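Local coordinates for protein member of DUF4221 family (Bacteroides vulgatus, PDB 3S9J) that is of unknown function but folds as a six-bladed beta-propeller, the fold of the DUF4221 family to which it belongs, at residues Q149-P154 and G197-S202; N277-F282 and A311-I316. All blocks are in the same frame, centred on the assembly; numbering follows the deposited sequence. Where two conformers were deposited one is given.

Contact 1 of 2, residues Q149-P154 and G197-S202; sequences QEILKP and GGYGFS. With FMT (formic acid), chain F.
Ile151 and Tyr199 meet where two neighbouring blades of the beta-propeller face each other, one in the loop between strands 144-148 and 165-171, the other just ahead of strand 201-206, the first strand of the next blade. The branched isoleucine spreads two arms over the phenol end of the tyrosine. Its CG2 lies over one ring face, 3.9 Å from Tyr199 CE2, while CG1 reaches the hydroxyl, 3.4 Å from Tyr199 OH, and CD1 lies alongside it, 3.7 Å from Tyr199 OH. Tyr199 holds CG between its backbone N and carbonyl carbon (chi1 61°), a setting that turns the ring from the glycine-rich loop toward Ile151. Trp161, from the same loop region as Ile151, touches both residues and extends the apolar patch between the blades. An alanine in place of Tyr199 would probably leave Ile151 without the ring its two arms rest on and open a gap between the blades. Around the tyrosine the chain is rich in glycine, and a formic acid molecule (or formate), probably from the crystallisation liquor, fits against the bare backbone: Gly198 N donates to its O1 at 2.9 Å and 168°, and Gly200 N to its O2 at 2.9 Å. At the positive phi of Gly198 (111°) a CB would be jammed against the carbonyl oxygen of Gly197, which explains the glycine there.

Contact 2 of 2, residues N277-F282 and A311-I316; sequences NVYYRF and ADFEII
Tyr279 and Phe313 stack within one propeller blade, the tyrosine on its second strand, 278-284, and the phenylalanine in the turn that leads into its outermost strand, 315-321. The rings form an offset stack, with centroids 4.5 Å apart and planes inclined at 28°. From CB, the tyrosine side chain leaves the strand toward the turn, with CG anti to its carbonyl carbon (chi1 -59°), and the overlap tightens along the ring. At its root, Tyr279 CG is 4.1 Å from Phe313 CE1; Tyr279 CD1 lies 3.8 Å from that carbon, which CE2 also meets, and Tyr279 CE1 comes to 3.5 Å of it. The ring edge at CE1 faces Ala311 CA, near the ring plane. Next, Tyr279 CZ packs on Phe313 CZ, which also lies 3.5 Å from Tyr279 OH. While still touching the phenylalanine, the hydroxyl bonds to Asn206 ND2 and to a water in the ring plane, 2.7 Å from Tyr279 OH, that donates onward to Ala311 O. Tyrosine thus suits a place needing both a stacking face and a hydroxyl; phenylalanine offers a purely apolar ring to Tyr279 and to Tyr234, which stacks with it.

Asn277 belongs to a G1 beta bulge, in which it and Val278 both face Asp273. Its left-handed backbone (phi 58°) is one that asparagine tolerates well. Ala311 CB, a small methyl, nestles 3.6 Å from Asn277 ND2, while Asn277 OD1 accepts a hydrogen bond from Tyr272 OH. A second water accepts from Ala311 N, 2.9 Å away, and donates to Asn277 O. With no direct hydrogen bond between the segments, contact rests on the aromatic stack and on Ala311 against Asn277 and the tyrosine edge, the waters carrying the polar links.

Overall arrangement
Contact 1 closes before contact 2 opens along the chain, and their centres lie 25 Å apart, with nearest atoms about 7 Å from each other and no touch between them. Contact 1 bridges two blades: the one built of strands 139-141 to 177-183, and the one starting at strand 201-206. Contact 2 stays inside the following blade, strands 266-273 to 315-321. The middle blade links them: Ser202, in contact 1, bonds to Ile270 of the later blade, and Asn206, at the end of the same strand, bonds to Tyr279 in contact 2. Three consecutive blades of the propeller are thus tied in sequence, both between neighbours and within one sheet.

Contact 1 of 2, residues Q149-P154 and G197-S202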
ATOM      1  N   GLN A 149       9.244  -2.254  -8.463  1.00 26.02           N
ATOM      2  CA  GLN A 149      10.645  -2.612  -8.400  1.00 27.11           C
ATOM      3  C   GLN A 149      11.471  -1.466  -7.770  1.00 30.63           C
ATOM      4  O   GLN A 149      11.178  -0.287  -7.985  1.00 27.92           O
ATOM      5  CB  GLN A 149      11.157  -2.948  -9.794  1.00 27.54           C
ATOM      6  CG  GLN A 149      10.566  -4.261 -10.286  1.00 25.72           C
ATOM      7  CD  GLN A 149      11.148  -5.454  -9.573  1.00 31.97           C
ATOM      8  OE1 GLN A 149      12.268  -5.886  -9.870  1.00 37.12           O
ATOM      9  NE2 GLN A 149      10.405  -6.003  -8.643  1.00 34.47           N
ATOM     10  N   GLU A 150      12.456  -1.871  -6.969  1.00 34.57           N
ATOM     11  CA  GLU A 150      13.346  -0.916  -6.302  0.60 38.83           C
ATOM     12  C   GLU A 150      14.617  -0.705  -7.155  1.00 39.57           C
ATOM     13  O   GLU A 150      14.786  -1.326  -8.216  1.00 39.73           O
ATOM     14  CB  GLU A 150      13.641  -1.396  -4.859  0.60 38.80           C
ATOM     15  CG  GLU A 150      12.392  -1.370  -3.918  0.60 38.19           C
ATOM     16  CD  GLU A 150      12.709  -1.726  -2.465  0.60 40.38           C
ATOM     17  OE1 GLU A 150      13.906  -1.905  -2.167  0.60 50.67           O
ATOM     18  OE2 GLU A 150      11.778  -1.835  -1.616  0.60 34.18           O
ATOM     19  N   ILE A 151      15.499   0.205  -6.724  1.00 40.06           N
ATOM     20  CA  ILE A 151      16.734   0.483  -7.463  1.00 41.91           C
ATOM     21  C   ILE A 151      17.735  -0.697  -7.454  1.00 45.02           C
ATOM     22  O   ILE A 151      17.779  -1.464  -6.515  1.00 45.89           O
ATOM     23  CB  ILE A 151      17.420   1.776  -6.947  1.00 42.54           C
ATOM     24  CG1 ILE A 151      17.798   1.626  -5.470  1.00 41.48           C
ATOM     25  CG2 ILE A 151      16.481   2.965  -7.165  1.00 37.29           C
ATOM     26  CD1 ILE A 151      18.595   2.781  -4.886  1.00 42.82           C
ATOM     27  N   LEU A 152      18.535  -0.821  -8.505  1.00 51.54           N
ATOM     28  CA  LEU A 152      19.382  -2.010  -8.693  1.00 55.33           C
ATOM     29  C   LEU A 152      20.842  -1.772  -8.318  1.00 56.05           C
ATOM     30  O   LEU A 152      21.694  -2.640  -8.508  1.00 57.38           O
ATOM     31  CB  LEU A 152      19.279  -2.511 -10.140  1.00 57.57           C
ATOM     32  CG  LEU A 152      17.953  -3.191 -10.533  1.00 60.69           C
ATOM     33  CD1 LEU A 152      18.048  -3.694 -11.988  1.00 62.78           C
ATOM     34  CD2 LEU A 152      17.550  -4.326  -9.540  1.00 59.02           C
ATOM     35  N   LYS A 153      21.128  -0.595  -7.788  1.00 55.57           N
ATOM     36  CA  LYS A 153      22.471  -0.291  -7.333  1.00 56.45           C
ATOM     37  C   LYS A 153      22.377   0.788  -6.279  1.00 54.86           C
ATOM     38  O   LYS A 153      21.537   1.677  -6.388  1.00 53.61           O
ATOM     39  CB  LYS A 153      23.355   0.134  -8.500  1.00 60.01           C
ATOM     40  CG  LYS A 153      23.038   1.476  -9.130  1.00 59.61           C
ATOM     41  CD  LYS A 153      24.110   1.816 -10.134  1.00 61.15           C
ATOM     42  CE  LYS A 153      24.074   3.267 -10.554  1.00 65.69           C
ATOM     43  NZ  LYS A 153      25.408   3.768 -11.003  1.00 59.33           N
ATOM     44  N   PRO A 154      23.233   0.706  -5.249  1.00 54.16           N
ATOM     45  CA  PRO A 154      23.106   1.586  -4.110  1.00 51.11           C
ATOM     46  C   PRO A 154      23.470   3.063  -4.389  1.00 48.24           C
ATOM     47  O   PRO A 154      22.909   3.954  -3.736  1.00 46.25           O
ATOM     48  CB  PRO A 154      24.081   0.979  -3.097  1.00 53.40           C
ATOM     49  CG  PRO A 154      25.141   0.362  -3.930  1.00 56.93           C
ATOM     50  CD  PRO A 154      24.442  -0.139  -5.164  1.00 55.31           C
ATOM     51  N   GLY A 197      16.543   6.206   1.978  1.00 35.23           N
ATOM     52  CA  GLY A 197      15.120   6.092   1.538  1.00 30.49           C
ATOM     53  C   GLY A 197      14.790   7.357   0.772  1.00 29.22           C
ATOM     54  O   GLY A 197      15.704   8.104   0.404  1.00 32.34           O
ATOM     55  N   GLY A 198      13.503   7.637   0.563  1.00 26.20           N
ATOM     56  CA  GLY A 198      13.086   8.905  -0.051  1.00 25.48           C
ATOM     57  C   GLY A 198      12.504   8.762  -1.450  1.00 26.77           C
ATOM     58  O   GLY A 198      11.927   9.696  -1.983  1.00 26.79           O
ATOM     59  N   TYR A 199      12.630   7.571  -2.047  1.00 24.92           N
ATOM     60  CA  TYR A 199      12.160   7.367  -3.426  1.00 25.95           C
ATOM     61  C   TYR A 199      10.958   6.425  -3.493  1.00 24.80           C
ATOM     62  O   TYR A 199      10.611   5.942  -4.556  1.00 25.52           O
ATOM     63  CB  TYR A 199      13.287   6.875  -4.343  1.00 27.25           C
ATOM     64  CG  TYR A 199      13.893   5.561  -3.963  1.00 29.31           C
ATOM     65  CD1 TYR A 199      14.935   5.495  -3.055  1.00 32.94           C
ATOM     66  CD2 TYR A 199      13.438   4.370  -4.526  1.00 33.36           C
ATOM     67  CE1 TYR A 199      15.502   4.289  -2.687  1.00 39.93           C
ATOM     68  CE2 TYR A 199      14.001   3.151  -4.155  1.00 34.75           C
ATOM     69  CZ  TYR A 199      15.038   3.123  -3.232  1.00 43.70           C
ATOM     70  OH  TYR A 199      15.634   1.946  -2.841  1.00 54.65           O
ATOM     71  N   GLY A 200      10.288   6.236  -2.369  1.00 23.16           N
ATOM     72  CA  GLY A 200       9.131   5.375  -2.309  1.00 25.01           C
ATOM     73  C   GLY A 200       7.941   5.941  -3.044  1.00 24.19           C
ATOM     74  O   GLY A 200       7.795   7.177  -3.206  1.00 23.17           O
ATOM     75  N   PHE A 201       7.055   5.039  -3.446  1.00 22.64           N
ATOM     76  CA  PHE A 201       5.773   5.434  -4.005  1.00 22.79           C
ATOM     77  C   PHE A 201       4.693   4.436  -3.677  1.00 21.72           C
ATOM     78  O   PHE A 201       4.974   3.262  -3.445  1.00 23.94           O
ATOM     79  CB  PHE A 201       5.828   5.641  -5.524  1.00 26.95           C
ATOM     80  CG  PHE A 201       6.107   4.391  -6.335  1.00 24.94           C
ATOM     81  CD1 PHE A 201       7.408   3.998  -6.613  1.00 22.33           C
ATOM     82  CD2 PHE A 201       5.065   3.669  -6.896  1.00 25.75           C
ATOM     83  CE1 PHE A 201       7.671   2.887  -7.408  1.00 26.58           C
ATOM     84  CE2 PHE A 201       5.318   2.550  -7.693  1.00 26.06           C
ATOM     85  CZ  PHE A 201       6.610   2.151  -7.931  1.00 25.99           C
ATOM     86  N   SER A 202       3.461   4.924  -3.666  1.00 21.94           N
ATOM     87  CA  SER A 202       2.266   4.106  -3.582  1.00 22.61           C
ATOM     88  C   SER A 202       1.636   4.073  -4.960  1.00 22.23           C
ATOM     89  O   SER A 202       1.885   4.942  -5.802  1.00 25.64           O
ATOM     90  CB  SER A 202       1.314   4.711  -2.529  1.00 22.25           C
ATOM     91  OG  SER A 202       0.033   4.069  -2.478  1.00 22.36           O
TER
HETATM   92  C   FMT F 404      10.466   6.279   1.240  1.00 34.50           C
HETATM   93  O1  FMT F 404      11.522   5.852   1.701  1.00 36.26           O
HETATM   94  O2  FMT F 404      10.419   7.182   0.411  1.00 29.49           O

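Contact 2 of 2, residues N277-F282 and A311-I316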
ATOM      1  N   ASN A 277     -15.823   5.924  -8.265  1.00 35.02           N
ATOM      2  CA  ASN A 277     -14.942   6.387  -9.342  1.00 35.53           C
ATOM      3  C   ASN A 277     -14.175   7.687  -8.990  1.00 35.53           C
ATOM      4  O   ASN A 277     -14.166   8.665  -9.748  1.00 36.12           O
ATOM      5  CB  ASN A 277     -15.749   6.550 -10.650  1.00 38.25           C
ATOM      6  CG  ASN A 277     -14.878   6.515 -11.897  1.00 39.10           C
ATOM      7  OD1 ASN A 277     -13.769   5.985 -11.893  1.00 42.65           O
ATOM      8  ND2 ASN A 277     -15.405   7.063 -12.998  1.00 38.82           N
ATOM      9  N   VAL A 278     -13.542   7.662  -7.821  1.00 31.99           N
ATOM     10  CA  VAL A 278     -12.716   8.758  -7.310  1.00 31.33           C
ATOM     11  C   VAL A 278     -11.407   8.185  -6.788  1.00 30.26           C
ATOM     12  O   VAL A 278     -11.257   6.975  -6.700  1.00 28.84           O
ATOM     13  CB  VAL A 278     -13.451   9.549  -6.181  1.00 33.82           C
ATOM     14  CG1 VAL A 278     -14.711  10.227  -6.715  1.00 33.28           C
ATOM     15  CG2 VAL A 278     -13.800   8.640  -5.016  1.00 29.97           C
ATOM     16  N   TYR A 279     -10.458   9.058  -6.478  1.00 30.53           N
ATOM     17  CA  TYR A 279      -9.193   8.664  -5.868  1.00 28.01           C
ATOM     18  C   TYR A 279      -9.015   9.382  -4.548  1.00 29.41           C
ATOM     19  O   TYR A 279      -9.478  10.511  -4.379  1.00 29.25           O
ATOM     20  CB  TYR A 279      -8.010   9.005  -6.774  1.00 29.27           C
ATOM     21  CG  TYR A 279      -8.068   8.355  -8.130  1.00 28.54           C
ATOM     22  CD1 TYR A 279      -8.824   8.924  -9.165  1.00 32.29           C
ATOM     23  CD2 TYR A 279      -7.377   7.166  -8.384  1.00 33.46           C
ATOM     24  CE1 TYR A 279      -8.896   8.303 -10.427  1.00 32.81           C
ATOM     25  CE2 TYR A 279      -7.433   6.555  -9.634  1.00 34.55           C
ATOM     26  CZ  TYR A 279      -8.192   7.119 -10.642  1.00 33.45           C
ATOM     27  OH  TYR A 279      -8.250   6.517 -11.872  1.00 30.17           O
ATOM     28  N   TYR A 280      -8.330   8.724  -3.624  1.00 25.66           N
ATOM     29  CA  TYR A 280      -7.952   9.302  -2.337  1.00 27.60           C
ATOM     30  C   TYR A 280      -6.427   9.322  -2.245  1.00 26.27           C
ATOM     31  O   TYR A 280      -5.781   8.277  -2.394  1.00 27.01           O
ATOM     32  CB  TYR A 280      -8.514   8.492  -1.170  1.00 26.04           C
ATOM     33  CG  TYR A 280      -9.995   8.267  -1.238  1.00 27.67           C
ATOM     34  CD1 TYR A 280     -10.879   9.321  -1.107  1.00 29.37           C
ATOM     35  CD2 TYR A 280     -10.522   6.981  -1.414  1.00 28.17           C
ATOM     36  CE1 TYR A 280     -12.254   9.129  -1.198  1.00 30.54           C
ATOM     37  CE2 TYR A 280     -11.909   6.777  -1.493  1.00 26.30           C
ATOM     38  CZ  TYR A 280     -12.765   7.854  -1.368  1.00 28.87           C
ATOM     39  OH  TYR A 280     -14.135   7.674  -1.467  1.00 31.43           O
ATOM     40  N   ARG A 281      -5.854  10.488  -1.972  1.00 26.17           N
ATOM     41  CA  ARG A 281      -4.436  10.567  -1.676  1.00 24.90           C
ATOM     42  C   ARG A 281      -4.245  11.025  -0.233  1.00 26.56           C
ATOM     43  O   ARG A 281      -4.755  12.076   0.196  1.00 25.79           O
ATOM     44  CB  ARG A 281      -3.708  11.512  -2.638  1.00 25.59           C
ATOM     45  CG  ARG A 281      -2.210  11.341  -2.566  1.00 25.34           C
ATOM     46  CD  ARG A 281      -1.431  12.290  -3.464  1.00 27.34           C
ATOM     47  NE  ARG A 281      -0.057  11.832  -3.584  1.00 26.30           N
ATOM     48  CZ  ARG A 281       0.966  12.550  -4.015  1.00 29.54           C
ATOM     49  NH1 ARG A 281       0.808  13.832  -4.370  1.00 27.67           N
ATOM     50  NH2 ARG A 281       2.163  11.983  -4.068  1.00 27.28           N
ATOM     51  N   PHE A 282      -3.503  10.236   0.525  1.00 24.56           N
ATOM     52  CA  PHE A 282      -3.230  10.568   1.920  1.00 24.35           C
ATOM     53  C   PHE A 282      -1.975  11.453   1.991  1.00 25.91           C
ATOM     54  O   PHE A 282      -1.010  11.227   1.255  1.00 23.10           O
ATOM     55  CB  PHE A 282      -2.996   9.283   2.731  1.00 23.55           C
ATOM     56  CG  PHE A 282      -4.261   8.503   3.053  1.00 24.23           C
ATOM     57  CD1 PHE A 282      -5.049   7.967   2.039  1.00 26.30           C
ATOM     58  CD2 PHE A 282      -4.647   8.293   4.359  1.00 24.07           C
ATOM     59  CE1 PHE A 282      -6.200   7.254   2.343  1.00 25.57           C
ATOM     60  CE2 PHE A 282      -5.797   7.590   4.674  1.00 24.99           C
ATOM     61  CZ  PHE A 282      -6.576   7.047   3.649  1.00 21.85           C
ATOM     62  N   ALA A 311     -12.441  11.427 -11.341  1.00 36.37           N
ATOM     63  CA  ALA A 311     -11.892  10.470 -12.319  1.00 35.40           C
ATOM     64  C   ALA A 311     -10.970  11.142 -13.337  1.00 39.69           C
ATOM     65  O   ALA A 311     -10.167  10.472 -13.993  1.00 41.93           O
ATOM     66  CB  ALA A 311     -13.015   9.689 -13.011  1.00 37.10           C
ATOM     67  N   ASP A 312     -11.064  12.468 -13.445  1.00 39.78           N
ATOM     68  CA  ASP A 312     -10.200  13.230 -14.327  1.00 41.05           C
ATOM     69  C   ASP A 312      -8.988  13.796 -13.597  1.00 38.97           C
ATOM     70  O   ASP A 312      -8.257  14.607 -14.151  1.00 39.02           O
ATOM     71  CB  ASP A 312     -10.991  14.369 -14.968  1.00 44.40           C
ATOM     72  CG  ASP A 312     -12.135  13.876 -15.858  1.00 50.97           C
ATOM     73  OD1 ASP A 312     -11.940  12.933 -16.658  1.00 58.23           O
ATOM     74  OD2 ASP A 312     -13.229  14.460 -15.763  1.00 53.06           O
ATOM     75  N   PHE A 313      -8.774  13.342 -12.366  1.00 36.64           N
ATOM     76  CA  PHE A 313      -7.675  13.770 -11.511  1.00 37.27           C
ATOM     77  C   PHE A 313      -7.706  15.244 -11.157  1.00 38.74           C
ATOM     78  O   PHE A 313      -6.660  15.865 -10.979  1.00 40.03           O
ATOM     79  CB  PHE A 313      -6.335  13.348 -12.098  1.00 38.97           C
ATOM     80  CG  PHE A 313      -6.216  11.863 -12.263  1.00 37.83           C
ATOM     81  CD1 PHE A 313      -5.901  11.060 -11.185  1.00 35.91           C
ATOM     82  CD2 PHE A 313      -6.504  11.269 -13.474  1.00 37.50           C
ATOM     83  CE1 PHE A 313      -5.815   9.683 -11.339  1.00 35.11           C
ATOM     84  CE2 PHE A 313      -6.438   9.910 -13.629  1.00 39.05           C
ATOM     85  CZ  PHE A 313      -6.091   9.119 -12.572  1.00 36.49           C
ATOM     86  N   GLU A 314      -8.920  15.782 -11.032  1.00 40.00           N
ATOM     87  CA  GLU A 314      -9.119  17.106 -10.491  1.00 39.95           C
ATOM     88  C   GLU A 314      -9.366  16.976  -8.995  1.00 37.93           C
ATOM     89  O   GLU A 314     -10.155  16.140  -8.559  1.00 38.08           O
ATOM     90  CB  GLU A 314     -10.303  17.790 -11.182  1.00 42.50           C
ATOM     91  CG  GLU A 314     -10.096  17.947 -12.696  1.00 46.81           C
ATOM     92  CD  GLU A 314     -11.358  18.320 -13.454  1.00 53.99           C
ATOM     93  OE1 GLU A 314     -12.478  18.156 -12.912  1.00 48.97           O
ATOM     94  OE2 GLU A 314     -11.212  18.761 -14.615  1.00 56.13           O
ATOM     95  N   ILE A 315      -8.673  17.787  -8.200  1.00 37.34           N
ATOM     96  CA  ILE A 315      -8.907  17.822  -6.754  1.00 37.22           C
ATOM     97  C   ILE A 315     -10.286  18.436  -6.478  1.00 38.36           C
ATOM     98  O   ILE A 315     -10.562  19.563  -6.905  1.00 38.91           O
ATOM     99  CB  ILE A 315      -7.831  18.641  -6.018  1.00 39.56           C
ATOM    100  CG1 ILE A 315      -6.446  18.018  -6.206  1.00 38.91           C
ATOM    101  CG2 ILE A 315      -8.156  18.729  -4.502  1.00 37.30           C
ATOM    102  CD1 ILE A 315      -5.326  18.911  -5.725  1.00 36.48           C
ATOM    103  N   ILE A 316     -11.152  17.690  -5.798  1.00 36.16           N
ATOM    104  CA  ILE A 316     -12.504  18.152  -5.477  1.00 38.86           C
ATOM    105  C   ILE A 316     -12.712  18.403  -3.976  1.00 38.66           C
ATOM    106  O   ILE A 316     -13.728  18.960  -3.570  1.00 38.70           O
ATOM    107  CB  ILE A 316     -13.613  17.238  -6.059  1.00 39.23           C
ATOM    108  CG1 ILE A 316     -13.456  15.764  -5.624  1.00 37.12           C
ATOM    109  CG2 ILE A 316     -13.625  17.360  -7.561  1.00 41.46           C
ATOM    110  CD1 ILE A 316     -14.726  14.922  -5.852  1.00 37.08           C
TER
HETATM  111  O   HOH W   1     -15.225  11.060 -10.506  1.00 42.28           O
HETATM  112  O   HOH W   2      -9.671   7.791 -13.725  1.00 35.81           O